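Local coordinates for protein fiber (Bovine adenovirus 4, PDB 4UE0) that forms the trimeric head domain at the end of the viral fibre, the part that probably attaches the virus to a receptor on the host cell, at residues A[60-64]-A[91-97]; A[12-17]-A[51-57]; A[33-39]-A[114-120]; A[42-48]-A[105-111]. All blocks are in the same frame, centred on the assembly; numbering follows the deposited sequence.

Contact 1 (A[60-64]-A[91-97])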
# COMPACT_ATOMS: atom_id res chain seq x y z
N LEU A 60 -5.54 -8.00 -18.55
CA LEU A 60 -5.75 -6.78 -17.81
C LEU A 60 -7.17 -6.25 -17.98
O LEU A 60 -7.80 -5.71 -17.05
CB LEU A 60 -4.75 -5.76 -18.30
CG LEU A 60 -4.55 -4.53 -17.47
CD1 LEU A 60 -4.33 -4.79 -15.98
CD2 LEU A 60 -3.36 -3.83 -18.06
N GLU A 61 -7.70 -6.39 -19.18
CA GLU A 61 -9.04 -5.90 -19.40
C GLU A 61 -10.02 -6.61 -18.45
O GLU A 61 -11.06 -6.04 -18.13
CB GLU A 61 -9.50 -6.12 -20.83
CG GLU A 61 -9.06 -5.09 -21.85
CD GLU A 61 -9.77 -5.29 -23.18
OE1 GLU A 61 -9.54 -6.34 -23.80
OE2 GLU A 61 -10.56 -4.42 -23.59
N SER A 62 -9.70 -7.85 -18.03
CA SER A 62 -10.64 -8.67 -17.25
C SER A 62 -10.94 -8.11 -15.86
O SER A 62 -11.93 -8.54 -15.25
CB SER A 62 -10.15 -10.14 -17.17
OG SER A 62 -9.03 -10.36 -16.30
N ILE A 63 -10.13 -7.18 -15.36
CA ILE A 63 -10.37 -6.67 -14.02
C ILE A 63 -11.28 -5.43 -14.04
O ILE A 63 -11.68 -4.93 -12.97
CB ILE A 63 -9.06 -6.37 -13.23
CG1 ILE A 63 -8.31 -5.15 -13.82
CG2 ILE A 63 -8.16 -7.60 -13.14
CD1 ILE A 63 -7.22 -4.63 -12.93
N PHE A 64 -11.59 -4.92 -15.23
CA PHE A 64 -12.41 -3.71 -15.35
C PHE A 64 -13.87 -4.10 -15.55
O PHE A 64 -14.44 -3.93 -16.61
CB PHE A 64 -11.91 -2.77 -16.47
CG PHE A 64 -10.56 -2.15 -16.17
CD1 PHE A 64 -9.40 -2.86 -16.43
CD2 PHE A 64 -10.44 -0.87 -15.60
CE1 PHE A 64 -8.17 -2.33 -16.18
CE2 PHE A 64 -9.19 -0.34 -15.33
CZ PHE A 64 -8.06 -1.08 -15.61
N SER A 91 -8.81 3.83 -15.41
CA SER A 91 -10.09 3.64 -16.10
C SER A 91 -9.86 2.96 -17.47
O SER A 91 -8.73 2.92 -17.95
CB SER A 91 -10.77 5.01 -16.29
OG SER A 91 -9.98 5.92 -17.01
N LYS A 92 -10.94 2.42 -18.03
CA LYS A 92 -10.89 1.79 -19.33
C LYS A 92 -12.02 2.36 -20.20
O LYS A 92 -13.16 2.52 -19.74
CB LYS A 92 -11.03 0.29 -19.19
CG LYS A 92 -10.91 -0.46 -20.50
CD LYS A 92 -10.78 -1.96 -20.29
CE LYS A 92 -12.13 -2.62 -20.14
NZ LYS A 92 -12.89 -2.61 -21.42
N LYS A 93 -11.69 2.66 -21.45
CA LYS A 93 -12.67 2.94 -22.49
C LYS A 93 -12.27 2.09 -23.69
O LYS A 93 -11.17 2.22 -24.20
CB LYS A 93 -12.73 4.43 -22.84
CG LYS A 93 -13.80 4.70 -23.88
CD LYS A 93 -13.94 6.15 -24.31
CE LYS A 93 -15.11 6.30 -25.29
NZ LYS A 93 -15.15 7.57 -26.09
N GLN A 94 -13.17 1.19 -24.08
CA GLN A 94 -12.88 0.15 -25.07
C GLN A 94 -11.68 -0.61 -24.56
O GLN A 94 -11.69 -1.03 -23.41
CB GLN A 94 -12.73 0.74 -26.47
CG GLN A 94 -13.98 1.51 -26.87
CD GLN A 94 -13.88 2.12 -28.23
OE1 GLN A 94 -13.36 3.23 -28.41
NE2 GLN A 94 -14.37 1.40 -29.21
N SER A 95 -10.65 -0.76 -25.36
CA SER A 95 -9.46 -1.49 -24.99
C SER A 95 -8.35 -0.58 -24.44
O SER A 95 -7.27 -1.07 -24.13
CB SER A 95 -8.98 -2.32 -26.19
OG SER A 95 -8.76 -1.48 -27.32
N ILE A 96 -8.63 0.72 -24.28
CA ILE A 96 -7.62 1.67 -23.87
C ILE A 96 -7.72 1.88 -22.37
O ILE A 96 -8.74 2.33 -21.86
CB ILE A 96 -7.78 3.05 -24.56
CG1 ILE A 96 -7.76 2.94 -26.09
CG2 ILE A 96 -6.69 4.02 -24.08
CD1 ILE A 96 -6.47 2.40 -26.64
N ILE A 97 -6.64 1.57 -21.67
CA ILE A 97 -6.51 1.86 -20.25
C ILE A 97 -5.80 3.20 -20.07
O ILE A 97 -4.76 3.45 -20.71
CB ILE A 97 -5.76 0.73 -19.53
CG1 ILE A 97 -6.58 -0.55 -19.68
CG2 ILE A 97 -5.51 1.09 -18.06
CD1 ILE A 97 -6.02 -1.78 -19.02

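Contact 2 (A[12-17]-A[51-57])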
# COMPACT_ATOMS: atom_id res chain seq x y z
N ARG A 12 1.68 -7.01 -17.11
CA ARG A 12 1.83 -6.27 -18.35
C ARG A 12 2.89 -5.21 -18.13
O ARG A 12 2.77 -4.38 -17.22
CB ARG A 12 0.50 -5.63 -18.73
CG ARG A 12 0.55 -4.61 -19.85
CD ARG A 12 1.09 -5.22 -21.13
NE ARG A 12 1.23 -4.20 -22.16
CZ ARG A 12 0.21 -3.71 -22.86
NH1 ARG A 12 -1.03 -4.17 -22.69
NH2 ARG A 12 0.43 -2.74 -23.73
N VAL A 13 3.91 -5.24 -18.96
CA VAL A 13 4.89 -4.19 -19.01
C VAL A 13 4.44 -3.22 -20.09
O VAL A 13 4.04 -3.65 -21.18
CB VAL A 13 6.27 -4.79 -19.28
CG1 VAL A 13 7.27 -3.69 -19.57
CG2 VAL A 13 6.72 -5.63 -18.10
N VAL A 14 4.43 -1.93 -19.78
CA VAL A 14 4.03 -0.89 -20.73
C VAL A 14 5.19 0.05 -20.96
O VAL A 14 5.66 0.70 -20.02
CB VAL A 14 2.85 -0.08 -20.17
CG1 VAL A 14 2.40 1.00 -21.15
CG2 VAL A 14 1.68 -1.00 -19.86
N GLY A 15 5.63 0.15 -22.21
CA GLY A 15 6.53 1.23 -22.60
C GLY A 15 5.72 2.47 -22.93
O GLY A 15 4.81 2.43 -23.75
N PHE A 16 6.00 3.58 -22.25
CA PHE A 16 5.26 4.81 -22.47
C PHE A 16 6.27 5.92 -22.53
O PHE A 16 7.03 6.13 -21.60
CB PHE A 16 4.26 5.09 -21.37
CG PHE A 16 3.35 6.24 -21.66
CD1 PHE A 16 2.30 6.09 -22.53
CD2 PHE A 16 3.56 7.47 -21.10
CE1 PHE A 16 1.48 7.15 -22.84
CE2 PHE A 16 2.74 8.54 -21.40
CZ PHE A 16 1.67 8.36 -22.29
N MET A 17 6.19 6.56 -23.69
CA MET A 17 7.22 7.34 -24.19
C MET A 17 8.47 6.48 -23.96
O MET A 17 8.48 5.29 -24.37
CB MET A 17 7.14 8.70 -23.50
CG MET A 17 5.70 9.26 -23.59
SD MET A 17 5.11 9.84 -25.22
CE MET A 17 3.35 9.50 -25.35
N THR A 51 -0.85 11.64 -17.63
CA THR A 51 -1.62 10.46 -18.05
C THR A 51 -0.72 9.46 -18.73
O THR A 51 0.10 9.85 -19.57
CB THR A 51 -2.76 10.83 -19.04
OG1 THR A 51 -3.52 11.94 -18.53
CG2 THR A 51 -3.64 9.64 -19.33
N ILE A 52 -0.84 8.20 -18.36
CA ILE A 52 -0.23 7.09 -19.06
C ILE A 52 -1.35 6.25 -19.62
O ILE A 52 -2.26 5.87 -18.90
CB ILE A 52 0.65 6.24 -18.13
CG1 ILE A 52 1.82 7.06 -17.61
CG2 ILE A 52 1.12 4.99 -18.83
CD1 ILE A 52 2.61 6.37 -16.50
N TYR A 53 -1.32 5.99 -20.93
CA TYR A 53 -2.38 5.21 -21.57
C TYR A 53 -1.75 4.16 -22.47
O TYR A 53 -0.61 4.30 -22.92
CB TYR A 53 -3.32 6.14 -22.35
CG TYR A 53 -2.62 6.95 -23.38
CD1 TYR A 53 -2.21 6.39 -24.59
CD2 TYR A 53 -2.31 8.27 -23.13
CE1 TYR A 53 -1.50 7.12 -25.49
CE2 TYR A 53 -1.63 9.02 -24.08
CZ TYR A 53 -1.21 8.43 -25.26
OH TYR A 53 -0.50 9.17 -26.19
N PHE A 54 -2.52 3.13 -22.76
CA PHE A 54 -2.05 2.04 -23.57
C PHE A 54 -3.23 1.13 -23.90
O PHE A 54 -4.30 1.22 -23.30
CB PHE A 54 -0.95 1.25 -22.84
CG PHE A 54 -1.39 0.67 -21.53
CD1 PHE A 54 -1.37 1.45 -20.36
CD2 PHE A 54 -1.83 -0.63 -21.46
CE1 PHE A 54 -1.79 0.91 -19.17
CE2 PHE A 54 -2.24 -1.18 -20.28
CZ PHE A 54 -2.22 -0.41 -19.14
N GLN A 55 -3.00 0.24 -24.84
CA GLN A 55 -4.02 -0.69 -25.26
C GLN A 55 -3.85 -1.97 -24.45
O GLN A 55 -2.76 -2.55 -24.35
CB GLN A 55 -3.94 -0.93 -26.76
CG GLN A 55 -5.18 -1.53 -27.39
CD GLN A 55 -5.07 -1.56 -28.90
OE1 GLN A 55 -4.07 -1.12 -29.47
NE2 GLN A 55 -6.09 -2.09 -29.55
N ALA A 56 -4.95 -2.39 -23.83
CA ALA A 56 -4.91 -3.48 -22.88
C ALA A 56 -4.95 -4.78 -23.58
O ALA A 56 -5.60 -4.92 -24.61
CB ALA A 56 -6.08 -3.42 -21.93
N ASP A 57 -4.26 -5.72 -22.95
CA ASP A 57 -4.34 -7.14 -23.23
C ASP A 57 -5.60 -7.74 -22.55
O ASP A 57 -6.21 -7.14 -21.64
CB ASP A 57 -3.07 -7.81 -22.66
CG ASP A 57 -2.78 -7.40 -21.20
OD1 ASP A 57 -2.31 -6.28 -20.96
OD2 ASP A 57 -3.04 -8.21 -20.31

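Contact 3 (A[33-39]-A[114-120])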
# COMPACT_ATOMS: atom_id res chain seq x y z
N ARG A 33 -17.46 -12.51 -2.25
CA ARG A 33 -17.12 -11.37 -3.08
C ARG A 33 -16.08 -11.76 -4.15
O ARG A 33 -15.43 -12.81 -4.04
CB ARG A 33 -16.54 -10.25 -2.20
CG ARG A 33 -15.27 -10.63 -1.42
CD ARG A 33 -14.58 -9.39 -0.85
NE ARG A 33 -13.40 -9.70 -0.02
CZ ARG A 33 -12.47 -8.81 0.38
NH1 ARG A 33 -12.52 -7.55 0.01
NH2 ARG A 33 -11.46 -9.22 1.15
N TYR A 34 -15.95 -10.93 -5.19
CA TYR A 34 -14.75 -10.98 -6.05
C TYR A 34 -13.93 -9.76 -5.72
O TYR A 34 -14.47 -8.67 -5.57
CB TYR A 34 -15.08 -10.99 -7.55
CG TYR A 34 -15.48 -12.33 -8.07
CD1 TYR A 34 -16.33 -13.16 -7.35
CD2 TYR A 34 -15.01 -12.77 -9.30
CE1 TYR A 34 -16.71 -14.40 -7.84
CE2 TYR A 34 -15.38 -14.01 -9.80
CZ TYR A 34 -16.22 -14.82 -9.07
OH TYR A 34 -16.60 -16.06 -9.54
N ILE A 35 -12.63 -9.96 -5.61
CA ILE A 35 -11.68 -8.86 -5.43
C ILE A 35 -10.87 -8.70 -6.73
O ILE A 35 -10.37 -9.68 -7.29
CB ILE A 35 -10.70 -9.11 -4.28
CG1 ILE A 35 -11.44 -9.60 -3.05
CG2 ILE A 35 -9.95 -7.84 -3.98
CD1 ILE A 35 -10.50 -10.13 -1.98
N TYR A 36 -10.79 -7.45 -7.18
CA TYR A 36 -10.06 -7.07 -8.39
C TYR A 36 -8.90 -6.20 -7.92
O TYR A 36 -9.12 -5.14 -7.33
CB TYR A 36 -10.96 -6.29 -9.34
CG TYR A 36 -12.13 -7.12 -9.79
CD1 TYR A 36 -12.00 -7.99 -10.84
CD2 TYR A 36 -13.34 -7.06 -9.12
CE1 TYR A 36 -13.04 -8.81 -11.24
CE2 TYR A 36 -14.41 -7.87 -9.52
CZ TYR A 36 -14.25 -8.73 -10.58
OH TYR A 36 -15.28 -9.52 -10.99
N ILE A 37 -7.68 -6.66 -8.17
CA ILE A 37 -6.46 -6.01 -7.70
C ILE A 37 -5.66 -5.54 -8.91
O ILE A 37 -5.44 -6.31 -9.86
CB ILE A 37 -5.62 -6.96 -6.82
CG1 ILE A 37 -6.36 -7.24 -5.50
CG2 ILE A 37 -4.25 -6.37 -6.51
CD1 ILE A 37 -5.93 -8.51 -4.81
N LEU A 38 -5.20 -4.30 -8.85
CA LEU A 38 -4.29 -3.74 -9.84
C LEU A 38 -3.10 -3.16 -9.10
O LEU A 38 -3.28 -2.33 -8.20
CB LEU A 38 -4.96 -2.63 -10.66
CG LEU A 38 -4.11 -1.99 -11.75
CD1 LEU A 38 -3.65 -3.00 -12.80
CD2 LEU A 38 -4.86 -0.85 -12.42
N ASN A 39 -1.90 -3.55 -9.48
CA ASN A 39 -0.77 -2.90 -8.93
C ASN A 39 0.27 -2.50 -9.93
O ASN A 39 0.24 -2.90 -11.07
CB ASN A 39 -0.20 -3.70 -7.83
CG ASN A 39 0.21 -5.04 -8.26
OD1 ASN A 39 0.76 -5.23 -9.36
ND2 ASN A 39 -0.08 -6.01 -7.41
N TRP A 114 2.27 1.24 -6.16
CA TRP A 114 0.92 1.39 -5.64
C TRP A 114 0.10 0.18 -5.95
O TRP A 114 0.38 -0.59 -6.86
CB TRP A 114 0.25 2.67 -6.18
CG TRP A 114 0.23 2.81 -7.67
CD1 TRP A 114 1.09 3.54 -8.42
CD2 TRP A 114 -0.73 2.27 -8.59
NE1 TRP A 114 0.74 3.50 -9.73
CE2 TRP A 114 -0.36 2.70 -9.87
CE3 TRP A 114 -1.85 1.43 -8.46
CZ2 TRP A 114 -1.05 2.30 -11.01
CZ3 TRP A 114 -2.50 1.02 -9.59
CH2 TRP A 114 -2.11 1.46 -10.85
N THR A 115 -0.97 0.05 -5.18
CA THR A 115 -1.94 -1.00 -5.38
C THR A 115 -3.35 -0.46 -5.19
O THR A 115 -3.59 0.27 -4.24
CB THR A 115 -1.79 -2.16 -4.35
OG1 THR A 115 -0.51 -2.78 -4.47
CG2 THR A 115 -2.89 -3.22 -4.57
N ALA A 116 -4.25 -0.89 -6.05
CA ALA A 116 -5.67 -0.57 -5.96
C ALA A 116 -6.46 -1.85 -5.81
O ALA A 116 -6.07 -2.91 -6.33
CB ALA A 116 -6.14 0.16 -7.22
N SER A 117 -7.61 -1.79 -5.13
CA SER A 117 -8.45 -2.96 -4.92
C SER A 117 -9.91 -2.55 -4.96
O SER A 117 -10.30 -1.61 -4.24
CB SER A 117 -8.18 -3.57 -3.50
OG SER A 117 -9.12 -4.60 -3.20
N ILE A 118 -10.69 -3.27 -5.77
CA ILE A 118 -12.14 -3.13 -5.81
C ILE A 118 -12.75 -4.47 -5.43
O ILE A 118 -12.35 -5.51 -5.93
CB ILE A 118 -12.61 -2.72 -7.22
CG1 ILE A 118 -12.28 -1.26 -7.48
CG2 ILE A 118 -14.12 -2.91 -7.36
CD1 ILE A 118 -12.53 -0.79 -8.89
N THR A 119 -13.76 -4.42 -4.56
CA THR A 119 -14.60 -5.59 -4.29
C THR A 119 -15.96 -5.47 -4.97
O THR A 119 -16.62 -4.43 -4.87
CB THR A 119 -14.83 -5.74 -2.78
OG1 THR A 119 -13.60 -6.13 -2.19
CG2 THR A 119 -15.92 -6.76 -2.48
N ARG A 120 -16.37 -6.54 -5.65
CA ARG A 120 -17.75 -6.68 -6.15
C ARG A 120 -18.43 -7.78 -5.33
O ARG A 120 -17.90 -8.89 -5.21
CB ARG A 120 -17.75 -7.04 -7.62
CG ARG A 120 -19.09 -7.59 -8.13
CD ARG A 120 -19.05 -8.05 -9.59
NE ARG A 120 -18.59 -9.43 -9.74
CZ ARG A 120 -18.72 -10.14 -10.87
NH1 ARG A 120 -19.29 -9.61 -11.96
NH2 ARG A 120 -18.27 -11.40 -10.91

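Contact 4 (A[42-48]-A[105-111])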
# COMPACT_ATOMS: atom_id res chain seq x y z
N GLN A 42 7.30 0.54 -8.68
CA GLN A 42 7.87 1.86 -8.81
C GLN A 42 8.36 2.10 -10.24
O GLN A 42 8.73 1.18 -10.96
CB GLN A 42 9.00 2.07 -7.81
CG GLN A 42 10.22 1.20 -8.05
CD GLN A 42 11.22 1.34 -6.93
OE1 GLN A 42 10.89 1.16 -5.75
NE2 GLN A 42 12.44 1.70 -7.27
N PHE A 43 8.33 3.36 -10.64
CA PHE A 43 8.79 3.72 -11.97
C PHE A 43 9.32 5.13 -11.96
O PHE A 43 9.01 5.94 -11.08
CB PHE A 43 7.68 3.56 -13.01
CG PHE A 43 6.54 4.55 -12.86
CD1 PHE A 43 5.53 4.30 -11.92
CD2 PHE A 43 6.47 5.69 -13.61
CE1 PHE A 43 4.49 5.19 -11.75
CE2 PHE A 43 5.43 6.59 -13.43
CZ PHE A 43 4.45 6.34 -12.50
N MET A 44 10.10 5.44 -13.00
CA MET A 44 10.76 6.74 -13.11
C MET A 44 10.29 7.41 -14.40
O MET A 44 10.81 7.13 -15.50
CB MET A 44 12.27 6.71 -13.07
CG MET A 44 12.82 8.12 -13.04
SD MET A 44 14.61 8.12 -12.99
CE MET A 44 14.87 7.89 -11.23
N PRO A 45 9.32 8.31 -14.31
CA PRO A 45 8.91 9.04 -15.50
C PRO A 45 10.03 9.99 -15.92
O PRO A 45 10.74 10.54 -15.08
CB PRO A 45 7.67 9.81 -15.02
CG PRO A 45 7.92 10.08 -13.59
CD PRO A 45 8.64 8.83 -13.10
N THR A 46 10.13 10.26 -17.21
CA THR A 46 11.19 11.10 -17.76
C THR A 46 10.68 12.46 -18.21
O THR A 46 11.45 13.26 -18.74
CB THR A 46 11.85 10.38 -18.95
OG1 THR A 46 10.83 10.04 -19.89
CG2 THR A 46 12.53 9.11 -18.50
N SER A 47 9.39 12.71 -18.00
CA SER A 47 8.75 13.96 -18.36
C SER A 47 7.58 14.18 -17.40
O SER A 47 7.23 13.30 -16.63
CB SER A 47 8.27 13.97 -19.81
OG SER A 47 7.26 13.02 -20.04
N ASP A 48 7.00 15.36 -17.46
CA ASP A 48 5.97 15.77 -16.53
C ASP A 48 4.61 15.27 -16.97
O ASP A 48 3.69 16.03 -17.21
CB ASP A 48 5.99 17.29 -16.34
CG ASP A 48 5.65 18.06 -17.60
OD1 ASP A 48 5.87 17.53 -18.72
OD2 ASP A 48 5.15 19.22 -17.47
N LEU A 105 3.58 14.63 -12.85
CA LEU A 105 4.70 14.03 -12.14
C LEU A 105 5.98 14.86 -12.36
O LEU A 105 6.14 15.55 -13.36
CB LEU A 105 4.90 12.59 -12.61
CG LEU A 105 3.72 11.65 -12.40
CD1 LEU A 105 4.02 10.30 -13.03
CD2 LEU A 105 3.44 11.47 -10.94
N GLU A 106 6.89 14.80 -11.39
CA GLU A 106 8.21 15.40 -11.55
C GLU A 106 9.07 14.49 -12.41
O GLU A 106 9.22 13.30 -12.11
CB GLU A 106 8.91 15.57 -10.21
CG GLU A 106 8.16 16.42 -9.22
CD GLU A 106 8.09 17.86 -9.64
OE1 GLU A 106 9.08 18.38 -10.18
OE2 GLU A 106 7.03 18.48 -9.41
N PRO A 107 9.71 15.03 -13.46
CA PRO A 107 10.60 14.19 -14.23
C PRO A 107 11.79 13.66 -13.43
O PRO A 107 12.35 14.36 -12.61
CB PRO A 107 11.11 15.15 -15.33
CG PRO A 107 10.11 16.26 -15.40
CD PRO A 107 9.63 16.40 -14.00
N ASN A 108 12.19 12.43 -13.74
CA ASN A 108 13.46 11.87 -13.27
C ASN A 108 13.54 11.67 -11.75
O ASN A 108 14.62 11.65 -11.18
CB ASN A 108 14.65 12.68 -13.80
CG ASN A 108 14.56 12.88 -15.30
OD1 ASN A 108 14.63 14.02 -15.82
ND2 ASN A 108 14.34 11.80 -16.00
N ILE A 109 12.38 11.48 -11.14
CA ILE A 109 12.29 11.13 -9.75
C ILE A 109 11.41 9.89 -9.64
O ILE A 109 10.34 9.81 -10.26
CB ILE A 109 11.67 12.30 -8.91
CG1 ILE A 109 12.59 13.51 -8.96
CG2 ILE A 109 11.39 11.82 -7.49
CD1 ILE A 109 12.08 14.69 -8.17
N MET A 110 11.84 8.92 -8.85
CA MET A 110 11.09 7.70 -8.72
C MET A 110 9.70 7.93 -8.12
O MET A 110 9.54 8.70 -7.19
CB MET A 110 11.85 6.71 -7.83
CG MET A 110 11.36 5.28 -7.96
SD MET A 110 11.75 4.48 -9.55
CE MET A 110 13.52 4.32 -9.38
N VAL A 111 8.71 7.22 -8.64
CA VAL A 111 7.34 7.19 -8.14
C VAL A 111 7.18 5.88 -7.39
O VAL A 111 7.55 4.82 -7.91
CB VAL A 111 6.32 7.27 -9.28
CG1 VAL A 111 4.90 7.19 -8.76
CG2 VAL A 111 6.50 8.54 -10.09
O HOH W 1 13.89 14.43 -18.63

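Contact 1 (A[60-64]-A[91-97])
K92 sends CG anti to its backbone N (chi1 -176°) and then bends twice further out, which lays its CB, CD and CE along F64 and curls the ammonium back over the turn that follows. In F64, chi1 of -67° holds CG beside the backbone N and puts one face of the ring under K92 CB. That carbon sits 4.2 Å from the F64 ring centroid, a CH-pi contact; K92 CE reaches F64 CB at 3.7 Å. The ammonium is held mainly from within its own segment: K92 NZ donates to Q94 O at 2.8 Å. E61 crosses the lysine at about a right angle, and its OE2 makes a long salt bridge to K92 NZ at 3.7 Å while resting 3.4 Å from S95 CA. Both segments carry turns of a beta-sandwich: 60-64 has a type I turn from E61 to F64, next to the short helix 58-61, and in 91-97 the type II' turn from K93 to I96 closes the hairpin of strands 83-93 and 96-101. Deeper in, I97 CD1 wedges between two side chains, touching L60 CG at 3.5 Å, a tight fit, and F64 CE1 at 3.6 Å. F54 and L38 continue this apolar layer around L60, and the ring of F70 packs edge-to-face with that of F64.

Contact 2 (A[12-17]-A[51-57])
R12 NH1 bonds at once to the carboxylate of D57 and to the backbone carbonyl of Q55. The salt bridge runs from R12 NH1 to D57 OD1 at 3.0 Å, in the guanidinium plane and on the anti lone pair of the oxygen; D57 OD2 meanwhile caps L60 N at the start of helix 58-61. Q55 O accepts from both terminal nitrogens, R12 NH1 at 2.9 Å and, less straight, R12 NH2 at 3.3 Å. These bonds fix the rotation of the guanidinium, whose face lies against F54 CD2. Strands 8-16 and 51-55 belong to different sheets of the beta-sandwich; the axes of their short segments come within 8.0 Å, with directions at 119°, and side chains rather than backbone bonds join them. V14 CG2 sits almost exactly over the centre of the F54 ring, 3.7 Å from its centroid. Farther along, F16 swings CG anti to its backbone N (chi1 -172°) and its ring lies over I52, with I52 CA 4.0 Å from the ring centroid. The same ring turns an edge to the face of Y53, a T-shaped pair with planes at 83° and centroids 5.0 Å apart. F19 packs on I52, and L23 and L60 on F54.

Contact 3 (A[33-39]-A[114-120])
R33 and T119 meet beside the last rungs of the ladder. With CG between its backbone N and carbonyl carbon (chi1 60°) and the chain extended to NE, R33 crosses T119 at about a right angle: R33 CD rests 3.4 Å from T119 CG2, and R33 NH1 donates to T119 OG1 at 2.8 Å, with OG1 tilted 19° out of the guanidinium plane. I35 CD1 covers one face of that guanidinium. R120 lies with Y34 on the sheet face of Y36 and I118; its bend at chi3 (86°) turns the guanidinium so that Y36 OH lies over its face, 3.5 Å from R120 CZ, and R120 NH2 lies over the Y34 ring, at most a weak cation-pi attraction. Strand 114-120 is the edge strand of its beta-sandwich sheet within this chain and pairs with 34-40 in a regular antiparallel ladder, with hydrogen-bonded pairs Y34-R120, Y36-I118 and L38-A116. L38 and A116 continue the Y36-I118 face toward the opposite sheet, where the W114 indole meets L38 CD2 at its edge, with W114 CH2 3.9 Å from that methyl. On the face of I35, S117 and T119, S117 OG and T119 OG1 both bond to S41 OG of the third subunit.

Contact 4 (A[42-48]-A[105-111])
L105 puts its CD1 methyl between two side chains of segment 42-48, 3.9 Å from P45 CG and 4.0 Å from the edge of the F43 ring at CE2. Its carbonyl receives a CA-H...O contact, with D48 CA 3.2 Å from L105 O. At E106 a type II turn begins that runs to I109. P107 follows, its CG lying against the backbone between S47 and D48, and then N108: N108 N donates a nearly straight bond to P45 O at 2.7 Å, while a water donates to both N108 OD1 and T46 O. In one of its two conformers, M44 packs CG and SD on the N108 backbone. I109 O lies against P45 CD and accepts a hydrogen bond from Q76 NE2. In M110, chi2 of 70° brings SD to within 3.5 Å of F43 O, and chi3 of 69° turns CE to the Q42 amide; that amide is itself bonded to Y71 and P69 of the second subunit. V111 pairs with F43 through V111 N to F43 O at 2.8 Å and a longer return bond. Its CB lies over one face of the F43 ring, offset toward the rim, and its CG2 touches P45 CD. Here the loops after strands 34-40 and 96-101 are stitched together by a single antiparallel bridge and the N108 N to P45 O bond from the turn, a loop-loop junction at one end of the beta-sandwich head.

How the contacts relate
Contacts 1 and 2 adjoin: strand 51-55 leads into helix 58-61 and pairs with strand 96-101. Contact 1 meets contact 3 in the core, where L60 and I63 touch L38; contact 4 lies at the far end, about 24 Å from contact 1 between centres, reaching contact 2 by I52 on F43. Each has a buried part (L60 and I97; V14 and F54; L38 and W114; F43 and V111), while Q94, Y53, P107 and N108 lie exposed. Contact 3 is backbone pairing within one sheet, contact 2 side-chain packing between two sheets plus an arginine salt bridge, and contacts 1 and 4 join turns and loops. Contacts 3 and 4 hydrogen-bond to neighbouring subunits; contact 2 brushes one through V13.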